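PDB 3BTP: single-strand DNA-binding protein, which binds single-stranded DNA regardless of sequence and mediates nuclear uptake of the single-stranded T-DNA copies that Agrobacterium transfers to plant cells. Local coordinates for residues Asp115-Val120 with Ser148-Arg153; Gly257-Ile263 with Lys308-Met314; Gly403-Met407 with Thr494-Glu500; Leu481-Arg485 with Leu508-Ala512. One frame throughout, in Å; residues are numbered along the deposited sequence.

Overall arrangement
Interactions 1 and 2 lie in one half of the chain and 3 and 4 in the other, on opposite sides of its centre. The first two are buried: interaction 1 pairs two neighbouring strands of a four-stranded antiparallel sheet, and interaction 2 packs two loops of the next sheet against it, with Cys149 resting on Gly257 and Leu260. Interactions 3 and 4 are only partly buried and share a barrel, since strands 480-485 and 494-497 are neighbours in it. Strand pairing dominates 1 and 3, joined by a salt bridge at one end in 1 and by an arginine-threonine hydrogen bond in 3, whereas interaction 2 relies on a lysine against backbone carbonyls and interaction 4 on apolar packing edged by a salt bridge.

Interaction 1: Asp115-Val120 with Ser148-Arg153; sequences DEYILV and SCRLYR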
loop_
_atom_site.group_PDB
_atom_site.type_symbol
_atom_site.label_atom_id
_atom_site.label_comp_id
_atom_site.label_asym_id
_atom_site.label_seq_id
_atom_site.Cartn_x
_atom_site.Cartn_y
_atom_site.Cartn_z
ATOM N N ASP A 115 6.017 -16.962 11.499
ATOM C CA ASP A 115 5.193 -15.853 11.941
ATOM C C ASP A 115 4.037 -15.550 10.979
ATOM O O ASP A 115 3.539 -14.433 10.924
ATOM C CB ASP A 115 6.106 -14.612 12.140
ATOM C CG ASP A 115 6.709 -14.094 10.822
ATOM O OD1 ASP A 115 6.400 -14.728 9.812
ATOM O OD2 ASP A 115 7.455 -13.061 10.786
ATOM N N GLU A 116 3.595 -16.554 10.233
ATOM C CA GLU A 116 2.556 -16.402 9.198
ATOM C C GLU A 116 1.146 -16.112 9.803
ATOM O O GLU A 116 0.218 -15.705 9.082
ATOM C CB GLU A 116 2.555 -17.661 8.293
ATOM C CG GLU A 116 2.110 -18.997 8.985
ATOM C CD GLU A 116 1.900 -20.216 7.959
ATOM O OE1 GLU A 116 1.867 -20.053 6.695
ATOM O OE2 GLU A 116 1.756 -21.359 8.443
ATOM N N TYR A 117 0.989 -16.400 11.121
ATOM C CA TYR A 117 -0.131 -15.874 11.885
ATOM C C TYR A 117 0.249 -15.533 13.323
ATOM O O TYR A 117 1.271 -16.021 13.870
ATOM C CB TYR A 117 -1.465 -16.694 11.739
ATOM C CG TYR A 117 -1.456 -18.039 12.472
ATOM C CD1 TYR A 117 -1.756 -18.112 13.849
ATOM C CD2 TYR A 117 -1.086 -19.225 11.790
ATOM C CE1 TYR A 117 -1.722 -19.322 14.543
ATOM C CE2 TYR A 117 -1.086 -20.444 12.449
ATOM C CZ TYR A 117 -1.387 -20.485 13.829
ATOM O OH TYR A 117 -1.345 -21.680 14.481
ATOM N N ILE A 118 -0.564 -14.640 13.886
ATOM C CA ILE A 118 -0.532 -14.265 15.268
ATOM C C ILE A 118 -1.962 -14.471 15.839
ATOM O O ILE A 118 -2.948 -14.086 15.207
ATOM C CB ILE A 118 -0.105 -12.789 15.431
ATOM C CG1 ILE A 118 1.280 -12.508 14.786
ATOM C CG2 ILE A 118 -0.137 -12.366 16.893
ATOM C CD1 ILE A 118 1.617 -11.056 14.675
ATOM N N LEU A 119 -2.064 -15.062 17.033
ATOM C CA LEU A 119 -3.349 -15.216 17.728
ATOM C C LEU A 119 -3.479 -14.146 18.772
ATOM O O LEU A 119 -2.621 -14.044 19.665
ATOM C CB LEU A 119 -3.459 -16.613 18.420
ATOM C CG LEU A 119 -3.662 -17.783 17.427
ATOM C CD1 LEU A 119 -4.019 -19.045 18.232
ATOM C CD2 LEU A 119 -4.780 -17.526 16.316
ATOM N N VAL A 120 -4.509 -13.309 18.651
ATOM C CA VAL A 120 -4.677 -12.229 19.634
ATOM C C VAL A 120 -5.834 -12.543 20.571
ATOM O O VAL A 120 -6.870 -13.033 20.143
ATOM C CB VAL A 120 -4.891 -10.819 18.997
ATOM C CG1 VAL A 120 -4.812 -9.711 20.092
ATOM C CG2 VAL A 120 -3.868 -10.563 17.858
ATOM N N SER A 148 -10.274 -16.241 19.127
ATOM C CA SER A 148 -9.173 -15.271 18.934
ATOM C C SER A 148 -9.465 -14.320 17.781
ATOM O O SER A 148 -10.183 -14.686 16.831
ATOM C CB SER A 148 -7.837 -16.002 18.614
ATOM O OG SER A 148 -7.542 -16.905 19.647
ATOM N N CYS A 149 -8.853 -13.127 17.849
ATOM C CA CYS A 149 -8.529 -12.383 16.629
ATOM C C CYS A 149 -7.287 -13.005 15.885
ATOM O O CYS A 149 -6.151 -12.905 16.354
ATOM C CB CYS A 149 -8.323 -10.874 16.891
ATOM S SG CYS A 149 -8.181 -9.993 15.322
ATOM N N ARG A 150 -7.514 -13.660 14.743
ATOM C CA ARG A 150 -6.422 -14.275 13.981
ATOM C C ARG A 150 -5.794 -13.296 12.950
ATOM O O ARG A 150 -6.478 -12.773 12.058
ATOM C CB ARG A 150 -6.939 -15.538 13.264
ATOM C CG ARG A 150 -7.585 -16.600 14.176
ATOM C CD ARG A 150 -7.815 -17.941 13.393
ATOM N NE ARG A 150 -8.650 -17.793 12.186
ATOM C CZ ARG A 150 -9.997 -17.810 12.120
ATOM N NH1 ARG A 150 -10.733 -17.990 13.218
ATOM N NH2 ARG A 150 -10.616 -17.693 10.922
ATOM N N LEU A 151 -4.499 -13.058 13.053
ATOM C CA LEU A 151 -3.859 -12.096 12.153
ATOM C C LEU A 151 -2.995 -12.882 11.151
ATOM O O LEU A 151 -2.201 -13.668 11.591
ATOM C CB LEU A 151 -3.046 -11.063 12.965
ATOM C CG LEU A 151 -3.817 -10.001 13.792
ATOM C CD1 LEU A 151 -2.900 -8.999 14.514
ATOM C CD2 LEU A 151 -4.823 -9.140 12.929
ATOM N N TYR A 152 -3.247 -12.735 9.825
ATOM C CA TYR A 152 -2.488 -13.459 8.768
ATOM C C TYR A 152 -1.441 -12.521 8.111
ATOM O O TYR A 152 -1.797 -11.425 7.686
ATOM C CB TYR A 152 -3.446 -13.957 7.703
ATOM C CG TYR A 152 -4.552 -14.792 8.256
ATOM C CD1 TYR A 152 -4.369 -16.164 8.442
ATOM C CD2 TYR A 152 -5.774 -14.219 8.642
ATOM C CE1 TYR A 152 -5.359 -16.936 8.989
ATOM C CE2 TYR A 152 -6.787 -14.984 9.194
ATOM C CZ TYR A 152 -6.570 -16.348 9.336
ATOM O OH TYR A 152 -7.558 -17.147 9.820
ATOM N N ARG A 153 -0.194 -12.941 8.044
ATOM C CA ARG A 153 0.890 -12.143 7.463
ATOM C C ARG A 153 0.710 -12.181 5.928
ATOM O O ARG A 153 0.453 -13.244 5.375
ATOM C CB ARG A 153 2.233 -12.755 7.826
ATOM C CG ARG A 153 3.442 -11.840 7.521
ATOM C CD ARG A 153 4.802 -12.627 7.605
ATOM N NE ARG A 153 5.937 -11.736 7.271
ATOM C CZ ARG A 153 6.484 -10.829 8.092
ATOM N NH1 ARG A 153 6.069 -10.695 9.361
ATOM N NH2 ARG A 153 7.497 -10.065 7.658
#
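Ile118 and Leu151 exchange two backbone hydrogen bonds, Ile118 N to Leu151 O at 3.0 Å and Leu151 N to Ile118 O at 2.8 Å, as befits an antiparallel hydrogen-bonded pair. Val120 and Cys149 form the next such pair, and Arg153 N gives to Glu116 O at the other end. Between them, Tyr117 with Tyr152 and Leu119 with Arg150 are non-hydrogen-bonded pairs, and Tyr117 CA makes a CA-H...O contact of 3.0 Å with Leu151 O.

Apolar packing differs by face. Where Ile118, Val120, Cys149 and Leu151 project, compact apolar groups fit closely: Val120 CG2 meets Leu151 CD1 at 3.8 Å. On the other face Leu119 and Arg150 run side by side, Leu119 CD2 against Arg150 CG at 3.6 Å; the arginine lends its methylenes here and sends its guanidinium on to Asp212 O and Phe145 O.

The charged contact joins Asp115 OD2 to Arg153 NH1 at 3.1 Å. The oxygen sits over a face of the guanidinium, the carboxylate and guanidinium planes 14° apart, so attraction of charge acts without a directed N-H. Arg113 and Lys266 also grip this carboxylate, and Glu304 pairs with Arg153.

Strands 127-132 and 159-160 flank the pair within the sheet; helix 186-206 covers the side of Arg150 and Tyr152, while Leu264 of strand 263-266 packs on Ile118 and Leu151.

Interaction 2: Gly257-Ile263 with Lys308-Met314; sequences GSLLPDI and KSKSGIM
Lys308 reaches from the last position of strand 304-308 across the backbone of residues 257-263. It opens a beta hairpin to strand 314-316, closed by a type I turn from Ser309 to Gly312 with a G1 bulge, in which Gly312 takes the positive phi that glycine tolerates best.

The lysine's own N gives a nearly straight bond of 2.8 Å to Asp262 O. Its CB lies 3.4 Å from that same Asp262 O. With CG anti to the backbone N (chi1 -163°), the chain runs back along the loop: CG passes Pro261 O, and Lys308 CD lies 3.4 Å from Pro261 O while also touching Leu260 CB. Next, Lys308 CE passes Leu260 O at 3.8 Å. Bends in the last two torsions bring NZ to Gly257 O, a weak hydrogen bond of 3.4 Å. A long, flexible side chain suits this path, its methylenes packing and its charge facing a carbonyl. The carboxylate of Asp262 is engaged instead by Arg244 and Arg277 N.

Met314, bent at chi2 and chi3, turns its CE to within 3.7 Å of Asp262 O. Gly257 O lies 3.8 Å from Gly312 CA, an approach that the missing side chain of Gly312 permits. Ser309 OG and Ser311 OG each hydrogen-bond to an acidic side chain of another protein's chain. Between the two loops, one water joins Ser258 OG to Lys310 O, donating to the latter at 2.7 Å.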
loop_
_atom_site.group_PDB
_atom_site.type_symbol
_atom_site.label_atom_id
_atom_site.label_comp_id
_atom_site.label_asym_id
_atom_site.label_seq_id
_atom_site.Cartn_x
_atom_site.Cartn_y
_atom_site.Cartn_z
ATOM N N GLY A 257 -11.340 -8.139 14.109
ATOM C CA GLY A 257 -10.147 -7.245 14.104
ATOM C C GLY A 257 -10.502 -5.801 14.436
ATOM O O GLY A 257 -9.628 -4.906 14.492
ATOM N N SER A 258 -11.792 -5.564 14.721
ATOM C CA SER A 258 -12.248 -4.213 14.959
ATOM C C SER A 258 -12.123 -3.711 16.388
ATOM O O SER A 258 -12.850 -2.803 16.761
ATOM C CB SER A 258 -13.613 -3.948 14.281
ATOM O OG SER A 258 -13.324 -3.447 12.910
ATOM N N LEU A 259 -11.163 -4.252 17.155
ATOM C CA LEU A 259 -10.936 -3.888 18.535
ATOM C C LEU A 259 -9.492 -3.926 18.979
ATOM O O LEU A 259 -9.264 -4.054 20.175
ATOM C CB LEU A 259 -11.738 -4.798 19.531
ATOM C CG LEU A 259 -13.276 -4.634 19.716
ATOM C CD1 LEU A 259 -13.888 -5.483 20.902
ATOM C CD2 LEU A 259 -13.699 -3.182 19.881
ATOM N N LEU A 260 -8.516 -3.757 18.100
ATOM C CA LEU A 260 -7.121 -3.977 18.442
ATOM C C LEU A 260 -6.500 -2.652 18.772
ATOM O O LEU A 260 -7.052 -1.608 18.429
ATOM C CB LEU A 260 -6.335 -4.574 17.262
ATOM C CG LEU A 260 -6.818 -5.861 16.602
ATOM C CD1 LEU A 260 -6.403 -6.011 15.028
ATOM C CD2 LEU A 260 -6.458 -7.062 17.506
ATOM N N PRO A 261 -5.321 -2.679 19.392
ATOM C CA PRO A 261 -4.592 -1.426 19.668
ATOM C C PRO A 261 -3.934 -0.864 18.402
ATOM O O PRO A 261 -3.980 -1.495 17.327
ATOM C CB PRO A 261 -3.526 -1.815 20.724
ATOM C CG PRO A 261 -3.727 -3.232 21.026
ATOM C CD PRO A 261 -4.592 -3.856 19.887
ATOM N N ASP A 262 -3.388 0.330 18.543
ATOM C CA ASP A 262 -2.856 1.117 17.490
ATOM C C ASP A 262 -1.578 0.426 16.928
ATOM O O ASP A 262 -1.314 0.459 15.719
ATOM C CB ASP A 262 -2.424 2.473 18.091
ATOM C CG ASP A 262 -3.565 3.215 18.855
ATOM O OD1 ASP A 262 -4.747 2.970 18.585
ATOM O OD2 ASP A 262 -3.283 4.074 19.740
ATOM N N ILE A 263 -0.766 -0.139 17.828
ATOM C CA ILE A 263 0.634 -0.461 17.546
ATOM C C ILE A 263 0.813 -1.902 17.931
ATOM O O ILE A 263 0.416 -2.315 18.992
ATOM C CB ILE A 263 1.616 0.432 18.308
ATOM C CG1 ILE A 263 1.532 1.910 17.852
ATOM C CG2 ILE A 263 3.010 -0.069 18.174
ATOM C CD1 ILE A 263 2.134 2.908 18.826
ATOM N N LYS A 308 -1.910 0.123 12.987
ATOM C CA LYS A 308 -3.272 -0.208 12.631
ATOM C C LYS A 308 -3.994 0.780 11.728
ATOM O O LYS A 308 -3.924 2.000 11.909
ATOM C CB LYS A 308 -4.096 -0.336 13.884
ATOM C CG LYS A 308 -5.321 -1.048 13.535
ATOM C CD LYS A 308 -6.102 -1.500 14.724
ATOM C CE LYS A 308 -7.406 -0.759 14.737
ATOM N NZ LYS A 308 -8.409 -1.836 15.131
ATOM N N SER A 309 -4.702 0.218 10.784
ATOM C CA SER A 309 -5.531 0.961 9.896
ATOM C C SER A 309 -6.955 1.031 10.513
ATOM O O SER A 309 -7.311 0.197 11.378
ATOM C CB SER A 309 -5.459 0.241 8.521
ATOM O OG SER A 309 -6.498 0.630 7.685
ATOM N N LYS A 310 -7.761 2.012 10.134
ATOM C CA LYS A 310 -9.201 2.005 10.579
ATOM C C LYS A 310 -9.984 0.755 10.233
ATOM O O LYS A 310 -11.015 0.448 10.857
ATOM C CB LYS A 310 -9.965 3.213 10.050
ATOM C CG LYS A 310 -9.449 4.491 10.713
ATOM C CD LYS A 310 -9.768 5.715 9.879
ATOM C CE LYS A 310 -8.644 6.734 10.107
ATOM N NZ LYS A 310 -8.920 7.458 11.414
ATOM N N SER A 311 -9.474 -0.003 9.279
ATOM C CA SER A 311 -10.109 -1.242 8.874
ATOM C C SER A 311 -9.803 -2.419 9.804
ATOM O O SER A 311 -10.533 -3.472 9.862
ATOM C CB SER A 311 -9.731 -1.542 7.428
ATOM O OG SER A 311 -8.331 -1.831 7.376
ATOM N N GLY A 312 -8.717 -2.295 10.526
ATOM C CA GLY A 312 -8.295 -3.444 11.281
ATOM C C GLY A 312 -6.973 -4.013 10.823
ATOM O O GLY A 312 -6.317 -4.668 11.599
ATOM N N ILE A 313 -6.560 -3.724 9.592
ATOM C CA ILE A 313 -5.244 -4.120 9.106
ATOM C C ILE A 313 -4.099 -3.474 9.876
ATOM O O ILE A 313 -4.078 -2.297 10.086
ATOM C CB ILE A 313 -5.060 -3.853 7.559
ATOM C CG1 ILE A 313 -6.247 -4.402 6.754
ATOM C CG2 ILE A 313 -3.670 -4.316 7.053
ATOM C CD1 ILE A 313 -6.217 -3.903 5.374
ATOM N N MET A 314 -3.111 -4.279 10.242
ATOM C CA MET A 314 -1.877 -3.811 10.852
ATOM C C MET A 314 -0.793 -3.778 9.816
ATOM O O MET A 314 -0.169 -4.801 9.503
ATOM C CB MET A 314 -1.515 -4.788 11.978
ATOM C CG MET A 314 -2.638 -4.935 12.918
ATOM S SD MET A 314 -2.539 -4.014 14.452
ATOM C CE MET A 314 -1.438 -2.875 14.182
HETATM O O HOH W 1 -11.236 -1.534 12.696
#

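Interaction 3: Gly403-Met407 with Thr494-Glu500; sequences GNRYM and TYTNVVE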
loop_
_atom_site.group_PDB
_atom_site.type_symbol
_atom_site.label_atom_id
_atom_site.label_comp_id
_atom_site.label_asym_id
_atom_site.label_seq_id
_atom_site.Cartn_x
_atom_site.Cartn_y
_atom_site.Cartn_z
ATOM N N GLY A 403 14.211 17.932 -8.544
ATOM C CA GLY A 403 12.967 17.313 -8.068
ATOM C C GLY A 403 11.785 17.517 -8.961
ATOM O O GLY A 403 10.661 17.161 -8.606
ATOM N N ASN A 404 12.002 18.140 -10.114
ATOM C CA ASN A 404 10.846 18.639 -10.910
ATOM C C ASN A 404 10.633 17.990 -12.255
ATOM O O ASN A 404 9.628 18.213 -12.891
ATOM C CB ASN A 404 10.959 20.146 -11.158
ATOM C CG ASN A 404 10.781 20.941 -9.905
ATOM O OD1 ASN A 404 11.518 21.895 -9.709
ATOM N ND2 ASN A 404 9.856 20.522 -9.021
ATOM N N ARG A 405 11.612 17.232 -12.680
ATOM C CA ARG A 405 11.615 16.696 -13.988
ATOM C C ARG A 405 12.023 15.218 -14.009
ATOM O O ARG A 405 13.006 14.873 -13.418
ATOM C CB ARG A 405 12.665 17.479 -14.800
ATOM C CG ARG A 405 12.753 16.960 -16.260
ATOM C CD ARG A 405 13.576 17.977 -17.115
ATOM N NE ARG A 405 12.788 19.174 -17.449
ATOM C CZ ARG A 405 13.280 20.185 -18.184
ATOM N NH1 ARG A 405 14.512 20.112 -18.621
ATOM N NH2 ARG A 405 12.557 21.235 -18.491
ATOM N N TYR A 406 11.336 14.427 -14.807
ATOM C CA TYR A 406 11.785 13.079 -15.238
ATOM C C TYR A 406 12.415 13.015 -16.610
ATOM O O TYR A 406 11.985 13.680 -17.564
ATOM C CB TYR A 406 10.643 12.041 -15.205
ATOM C CG TYR A 406 10.220 11.634 -13.797
ATOM C CD1 TYR A 406 9.021 12.108 -13.265
ATOM C CD2 TYR A 406 10.979 10.687 -13.047
ATOM C CE1 TYR A 406 8.559 11.685 -11.974
ATOM C CE2 TYR A 406 10.566 10.238 -11.735
ATOM C CZ TYR A 406 9.348 10.793 -11.218
ATOM O OH TYR A 406 8.885 10.455 -9.978
ATOM N N MET A 407 13.435 12.174 -16.696
ATOM C CA MET A 407 14.157 11.954 -17.941
ATOM C C MET A 407 14.652 10.512 -17.978
ATOM O O MET A 407 14.679 9.822 -16.964
ATOM C CB MET A 407 15.334 12.971 -18.082
ATOM C CG MET A 407 16.465 12.845 -17.088
ATOM S SD MET A 407 17.632 14.209 -16.933
ATOM C CE MET A 407 16.685 15.313 -15.871
ATOM N N THR A 494 10.916 14.312 -21.931
ATOM C CA THR A 494 10.891 14.579 -20.501
ATOM C C THR A 494 9.482 14.933 -20.025
ATOM O O THR A 494 8.600 15.239 -20.823
ATOM C CB THR A 494 11.981 15.617 -20.082
ATOM O OG1 THR A 494 11.653 16.898 -20.605
ATOM C CG2 THR A 494 13.401 15.196 -20.581
ATOM N N TYR A 495 9.287 14.858 -18.716
ATOM C CA TYR A 495 8.130 15.345 -18.071
ATOM C C TYR A 495 8.598 16.337 -17.010
ATOM O O TYR A 495 9.475 16.016 -16.214
ATOM C CB TYR A 495 7.397 14.232 -17.283
ATOM C CG TYR A 495 6.595 13.315 -18.157
ATOM C CD1 TYR A 495 5.322 13.673 -18.569
ATOM C CD2 TYR A 495 7.162 12.089 -18.614
ATOM C CE1 TYR A 495 4.565 12.827 -19.398
ATOM C CE2 TYR A 495 6.442 11.248 -19.422
ATOM C CZ TYR A 495 5.169 11.644 -19.846
ATOM O OH TYR A 495 4.456 10.798 -20.652
ATOM N N THR A 496 7.877 17.446 -16.882
ATOM C CA THR A 496 8.274 18.498 -15.979
ATOM C C THR A 496 7.019 18.892 -15.205
ATOM O O THR A 496 5.943 18.904 -15.779
ATOM C CB THR A 496 8.933 19.700 -16.721
ATOM O OG1 THR A 496 10.160 19.270 -17.280
ATOM C CG2 THR A 496 9.322 20.846 -15.754
ATOM N N ASN A 497 7.177 19.159 -13.905
ATOM C CA ASN A 497 6.069 19.551 -12.951
ATOM C C ASN A 497 5.340 20.806 -13.485
ATOM O O ASN A 497 6.000 21.711 -13.998
ATOM C CB ASN A 497 6.846 19.880 -11.668
ATOM C CG ASN A 497 6.023 20.234 -10.436
ATOM O OD1 ASN A 497 4.783 20.430 -10.423
ATOM N ND2 ASN A 497 6.775 20.366 -9.330
ATOM N N VAL A 498 4.001 20.882 -13.359
ATOM C CA VAL A 498 3.279 22.117 -13.720
ATOM C C VAL A 498 3.803 23.387 -13.019
ATOM O O VAL A 498 3.818 24.448 -13.650
ATOM C CB VAL A 498 1.691 22.048 -13.644
ATOM C CG1 VAL A 498 1.083 21.558 -14.936
ATOM C CG2 VAL A 498 1.189 21.270 -12.519
ATOM N N VAL A 499 4.284 23.281 -11.778
ATOM C CA VAL A 499 4.793 24.418 -10.984
ATOM C C VAL A 499 5.970 25.108 -11.630
ATOM O O VAL A 499 6.137 26.360 -11.537
ATOM C CB VAL A 499 5.185 24.003 -9.509
ATOM C CG1 VAL A 499 5.836 25.152 -8.767
ATOM C CG2 VAL A 499 3.927 23.546 -8.708
ATOM N N GLU A 500 6.796 24.311 -12.301
ATOM C CA GLU A 500 7.829 24.895 -13.110
ATOM C C GLU A 500 7.263 25.633 -14.319
ATOM O O GLU A 500 7.856 26.601 -14.757
ATOM C CB GLU A 500 8.868 23.845 -13.545
ATOM C CG GLU A 500 9.821 23.493 -12.462
ATOM C CD GLU A 500 10.723 24.690 -12.147
ATOM O OE1 GLU A 500 11.623 24.972 -13.000
ATOM O OE2 GLU A 500 10.497 25.357 -11.088
#
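Arg405 NE gives a hydrogen bond of 2.6 Å to Thr496 OG1, which lies close to the guanidinium plane, and Arg405 NH2 adds a weak second one to it at 3.3 Å. Thr494 OG1 sits over one face of the same guanidinium, toward its rim. Arg405 leaves the strand fully extended at chi1 (180°) and bends at chi3, which brings NE alongside the threonine across from it.

Beneath these side chains the backbones pair: Tyr406 N to Tyr495 O at 2.8 Å, Tyr495 N to Tyr406 O at 3.2 Å, and Asn497 N to Asn404 O at 2.8 Å. On the reverse face the two tyrosines start side by side, CB of Tyr406 4.4 Å from CB of Tyr495; Tyr406 OH bonds to Pro347 O and Tyr495 OH to Ala451 O.

Asp484 forms the second shell. Its OD2 is hydrogen-bonded to both threonine hydroxyls, so it positions the groups that Arg405 meets, and it forms a long, weak ion pair with Arg405. Small beta-branched threonines suit a strand and still offer a hydroxyl.

Past the pairing, Asn497 OD1 accepts from Val499 N at 3.2 Å, capping helix 498-503: a strand passing straight into an N-capped helix at the wall of a closed antiparallel barrel.

Interaction 4: Leu481-Arg485 with Leu508-Ala512; sequences LIADR and LPSDA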
loop_
_atom_site.group_PDB
_atom_site.type_symbol
_atom_site.label_atom_id
_atom_site.label_comp_id
_atom_site.label_asym_id
_atom_site.label_seq_id
_atom_site.Cartn_x
_atom_site.Cartn_y
_atom_site.Cartn_z
ATOM N N LEU A 481 2.533 16.423 -13.939
ATOM C CA LEU A 481 3.732 16.482 -14.781
ATOM C C LEU A 481 3.274 16.479 -16.237
ATOM O O LEU A 481 2.382 15.741 -16.633
ATOM C CB LEU A 481 4.642 15.242 -14.553
ATOM C CG LEU A 481 5.287 15.063 -13.152
ATOM C CD1 LEU A 481 5.168 13.647 -12.688
ATOM C CD2 LEU A 481 6.726 15.428 -13.233
ATOM N N ILE A 482 3.981 17.277 -17.024
ATOM C CA ILE A 482 3.624 17.637 -18.371
ATOM C C ILE A 482 4.695 17.092 -19.294
ATOM O O ILE A 482 5.909 17.242 -19.013
ATOM C CB ILE A 482 3.484 19.175 -18.512
ATOM C CG1 ILE A 482 2.657 19.772 -17.340
ATOM C CG2 ILE A 482 2.846 19.547 -19.913
ATOM C CD1 ILE A 482 1.145 19.367 -17.393
ATOM N N ALA A 483 4.265 16.427 -20.366
ATOM C CA ALA A 483 5.215 15.979 -21.400
ATOM C C ALA A 483 5.729 17.182 -22.141
ATOM O O ALA A 483 4.974 17.803 -22.876
ATOM C CB ALA A 483 4.575 14.974 -22.409
ATOM N N ASP A 484 7.010 17.469 -21.965
ATOM C CA ASP A 484 7.629 18.627 -22.552
ATOM C C ASP A 484 7.798 18.543 -24.071
ATOM O O ASP A 484 7.805 17.463 -24.668
ATOM C CB ASP A 484 9.006 18.896 -21.882
ATOM C CG ASP A 484 8.900 19.020 -20.365
ATOM O OD1 ASP A 484 7.933 19.639 -19.853
ATOM O OD2 ASP A 484 9.760 18.465 -19.676
ATOM N N ARG A 485 7.970 19.723 -24.660
ATOM C CA ARG A 485 8.136 19.905 -26.064
ATOM C C ARG A 485 9.256 20.918 -26.218
ATOM O O ARG A 485 9.368 21.832 -25.405
ATOM C CB ARG A 485 6.820 20.396 -26.705
ATOM C CG ARG A 485 5.960 19.304 -27.059
ATOM C CD ARG A 485 4.793 19.752 -27.736
ATOM N NE ARG A 485 3.732 18.755 -27.739
ATOM C CZ ARG A 485 3.510 17.806 -28.665
ATOM N NH1 ARG A 485 4.279 17.639 -29.723
ATOM N NH2 ARG A 485 2.490 16.994 -28.505
ATOM N N LEU A 508 1.583 25.650 -21.309
ATOM C CA LEU A 508 1.392 24.226 -21.502
ATOM C C LEU A 508 1.186 23.906 -22.963
ATOM O O LEU A 508 0.514 24.679 -23.634
ATOM C CB LEU A 508 0.135 23.796 -20.771
ATOM C CG LEU A 508 0.078 23.070 -19.428
ATOM C CD1 LEU A 508 1.166 23.403 -18.464
ATOM C CD2 LEU A 508 -1.207 23.456 -18.879
ATOM N N PRO A 509 1.732 22.749 -23.462
ATOM C CA PRO A 509 1.342 22.308 -24.795
ATOM C C PRO A 509 -0.176 22.057 -24.794
ATOM O O PRO A 509 -0.762 21.762 -23.737
ATOM C CB PRO A 509 2.110 20.991 -25.004
ATOM C CG PRO A 509 3.175 20.939 -23.888
ATOM C CD PRO A 509 2.672 21.805 -22.796
ATOM N N SER A 510 -0.797 22.197 -25.960
ATOM C CA SER A 510 -2.255 22.119 -26.096
ATOM C C SER A 510 -2.846 20.728 -25.753
ATOM O O SER A 510 -3.895 20.640 -25.090
ATOM C CB SER A 510 -2.722 22.678 -27.459
ATOM O OG SER A 510 -1.914 22.213 -28.537
ATOM N N ASP A 511 -2.141 19.657 -26.105
ATOM C CA ASP A 511 -2.559 18.291 -25.662
ATOM C C ASP A 511 -2.673 18.194 -24.125
ATOM O O ASP A 511 -3.712 17.797 -23.591
ATOM C CB ASP A 511 -1.705 17.161 -26.299
ATOM C CG ASP A 511 -0.223 17.207 -25.936
ATOM O OD1 ASP A 511 0.169 17.930 -25.015
ATOM O OD2 ASP A 511 0.582 16.471 -26.564
ATOM N N ALA A 512 -1.627 18.680 -23.427
ATOM C CA ALA A 512 -1.618 18.768 -21.972
ATOM C C ALA A 512 -2.733 19.656 -21.440
ATOM O O ALA A 512 -3.414 19.343 -20.431
ATOM C CB ALA A 512 -0.271 19.260 -21.523
#
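Arg485 and Asp511 approach from opposite directions, and the guanidinium is met at its edge: Arg485 NH2 gives a hydrogen bond of 2.8 Å to Asp511 OD2, the oxygen only 5° out of the guanidinium plane. The carboxylate is turned 44° against that plane, and NH2 meets OD2 from above the carboxylate plane. Pro509 CB lies at the same guanidinium's edge, 3.9 Å from Arg485 NE. Arg485 is extended from CG to NE, the length needed to span from strand to helix.

Away from the salt bridge, the contact is apolar. Ile482 CG2 touches Ala512 CB at 3.5 Å and Pro509 CD at 3.7 Å, while Ile482 CG1 meets Leu508 CD1 at 4.1 Å. A small alanine lets the helix come near the strand, and proline, with no N-H to satisfy, fits the N-cap position while its ring packs on the strand, Pro509 CG 3.8 Å from Ala483 O. Val498 and Tyr501 of helix 498-503 pack on both Ile482 and Leu508.

Arg491 also bridges to Asp511 OD2, and Gly489 O takes Arg485 NH1. Two cations on one oxygen should keep Asp511 ionised. The start of helix 510-515 and the residues before it are thus held to the barrel strand by apolar packing, with the salt bridge at its margin.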